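Local atomic coordinates of putative gamma-hydroxymuconic semialdehyde dehydrogenase (Pseudomonas, PDB entry 4GO3), a protein that probably oxidises an aldehyde, thought to be gamma-hydroxymuconic semialdehyde, to the carboxylic acid as an NAD(P)+-dependent member of the aldehyde dehydrogenase family. Residues K345-G350 against V368-P373. The protein carries 2 engineered substitutions. Residues are numbered along the deposited sequence; the frame is centred on the assembly and turned at random.
Sequences KVLAGG and VVEAKP
Val-346 and Val-369 meet branch to branch across two antiparallel strands, CG2 of Val-346 lying 3.9 Å from CG2 of Val-369. With CG1 anti to the backbone N in both (chi1 172° and 177°), CG2 stands beside the N, and these branches touch as the two side chains cross at an angle; the beta-branched shape also suits an extended backbone. Next to them Lys-345 and Glu-370 form a hydrogen-bonded pair: N of Lys-345 reaches O of Glu-370 at 3.0 Å, and N of Glu-370 donates to O of Lys-345 at 2.8 Å.

Beyond Val-346 a classic beta bulge sets both Leu-347 and Ala-348 against Val-368. The O of Val-368 takes a nearly axial bond from N of Leu-347 (2.7 Å) and a weak one from N of Ala-348 (3.5 Å), while N of Val-368 gives to O of Ala-348. On the face shared with Glu-370, the small CB of Ala-348 sits 4.2 Å from CG2 of Val-368, and helix 294-307 packs here, Ile-302 touching Ala-348 and Phe-301 touching Val-368. Leu-347 and Glu-370 slant across each other, CD1 of Leu-347 lying 4.0 Å from OE1 of Glu-370, whose chain bends at chi2 (105°).

Within the chain, strand 345-348 is an outermost strand of the sheet in what is probably the catalytic domain, as in other aldehyde dehydrogenases. Every hydrogen bond between the segments runs backbone to backbone, with aliphatic contacts on both faces, while the Glu-370 carboxylate is salt-bridged to Arg-391 outside them.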
loop_
_atom_site.group_PDB
_atom_site.type_symbol
_atom_site.label_atom_id
_atom_site.label_comp_id
_atom_site.label_asym_id
_atom_site.label_seq_id
_atom_site.Cartn_x
_atom_site.Cartn_y
_atom_site.Cartn_z
ATOM N N LYS A 345 -29.619 -2.457 27.762
ATOM C CA LYS A 345 -29.903 -2.052 29.111
ATOM C C LYS A 345 -28.754 -1.215 29.583
ATOM O O LYS A 345 -27.682 -1.717 29.856
ATOM C CB LYS A 345 -30.048 -3.255 30.033
ATOM C CG LYS A 345 -31.183 -4.185 29.696
ATOM C CD LYS A 345 -32.502 -3.462 29.594
ATOM C CE LYS A 345 -33.441 -4.190 28.667
ATOM N NZ LYS A 345 -33.304 -5.649 28.795
ATOM N N VAL A 346 -28.988 0.075 29.681
ATOM C CA VAL A 346 -27.995 0.978 30.210
ATOM C C VAL A 346 -27.685 0.819 31.684
ATOM O O VAL A 346 -28.505 1.031 32.513
ATOM C CB VAL A 346 -28.472 2.371 30.037
ATOM C CG1 VAL A 346 -27.586 3.309 30.727
ATOM C CG2 VAL A 346 -28.553 2.675 28.633
ATOM N N LEU A 347 -26.456 0.504 31.997
ATOM C CA LEU A 347 -26.025 0.263 33.371
ATOM C C LEU A 347 -25.366 1.496 33.981
ATOM O O LEU A 347 -25.160 1.558 35.190
ATOM C CB LEU A 347 -25.048 -0.916 33.420
ATOM C CG LEU A 347 -25.387 -2.180 32.624
ATOM C CD1 LEU A 347 -24.387 -3.293 32.929
ATOM C CD2 LEU A 347 -26.804 -2.655 32.904
ATOM N N ALA A 348 -25.033 2.453 33.144
ATOM C CA ALA A 348 -24.527 3.726 33.589
ATOM C C ALA A 348 -24.591 4.615 32.382
ATOM O O ALA A 348 -24.399 4.160 31.289
ATOM C CB ALA A 348 -23.103 3.600 34.079
ATOM N N GLY A 349 -24.871 5.885 32.578
ATOM C CA GLY A 349 -24.942 6.805 31.471
ATOM C C GLY A 349 -26.244 6.740 30.710
ATOM O O GLY A 349 -27.293 6.477 31.265
ATOM N N GLY A 350 -26.166 6.977 29.408
ATOM C CA GLY A 350 -27.332 6.878 28.558
ATOM C C GLY A 350 -27.802 8.218 28.046
ATOM O O GLY A 350 -28.785 8.301 27.320
ATOM N N VAL A 368 -22.589 2.778 29.692
ATOM C CA VAL A 368 -22.318 1.355 29.658
ATOM C C VAL A 368 -23.622 0.639 29.393
ATOM O O VAL A 368 -24.580 0.798 30.140
ATOM C CB VAL A 368 -21.770 0.856 31.006
ATOM C CG1 VAL A 368 -21.422 -0.638 30.923
ATOM C CG2 VAL A 368 -20.563 1.667 31.419
ATOM N N VAL A 369 -23.653 -0.169 28.343
ATOM C CA VAL A 369 -24.895 -0.776 27.883
ATOM C C VAL A 369 -24.774 -2.286 27.740
ATOM O O VAL A 369 -23.902 -2.779 27.032
ATOM C CB VAL A 369 -25.301 -0.182 26.523
ATOM C CG1 VAL A 369 -26.547 -0.865 25.992
ATOM C CG2 VAL A 369 -25.516 1.300 26.661
ATOM N N GLU A 370 -25.633 -3.037 28.402
ATOM C CA GLU A 370 -25.614 -4.472 28.243
ATOM C C GLU A 370 -26.377 -4.799 26.987
ATOM O O GLU A 370 -27.479 -4.353 26.811
ATOM C CB GLU A 370 -26.245 -5.145 29.446
ATOM C CG GLU A 370 -26.335 -6.621 29.315
ATOM C CD GLU A 370 -25.330 -7.341 30.154
ATOM O OE1 GLU A 370 -25.038 -6.872 31.251
ATOM O OE2 GLU A 370 -24.843 -8.391 29.717
ATOM N N ALA A 371 -25.775 -5.572 26.103
ATOM C CA ALA A 371 -26.309 -5.780 24.761
ATOM C C ALA A 371 -26.065 -7.194 24.227
ATOM O O ALA A 371 -25.632 -8.091 24.962
ATOM C CB ALA A 371 -25.727 -4.751 23.816
ATOM N N LYS A 372 -26.312 -7.385 22.954
ATOM C CA LYS A 372 -25.969 -8.633 22.332
ATOM C C LYS A 372 -24.894 -8.295 21.336
ATOM O O LYS A 372 -24.633 -7.130 21.084
ATOM C CB LYS A 372 -27.189 -9.258 21.663
ATOM C CG LYS A 372 -28.149 -9.886 22.644
ATOM C CD LYS A 372 -27.462 -10.933 23.507
ATOM C CE LYS A 372 -28.260 -11.268 24.759
ATOM N NZ LYS A 372 -28.585 -10.093 25.603
ATOM N N PRO A 373 -24.248 -9.303 20.782
ATOM C CA PRO A 373 -23.200 -9.046 19.827
ATOM C C PRO A 373 -23.781 -8.688 18.497
ATOM O O PRO A 373 -23.113 -8.119 17.676
ATOM C CB PRO A 373 -22.486 -10.371 19.773
ATOM C CG PRO A 373 -22.728 -10.937 21.031
ATOM C CD PRO A 373 -24.122 -10.653 21.310
#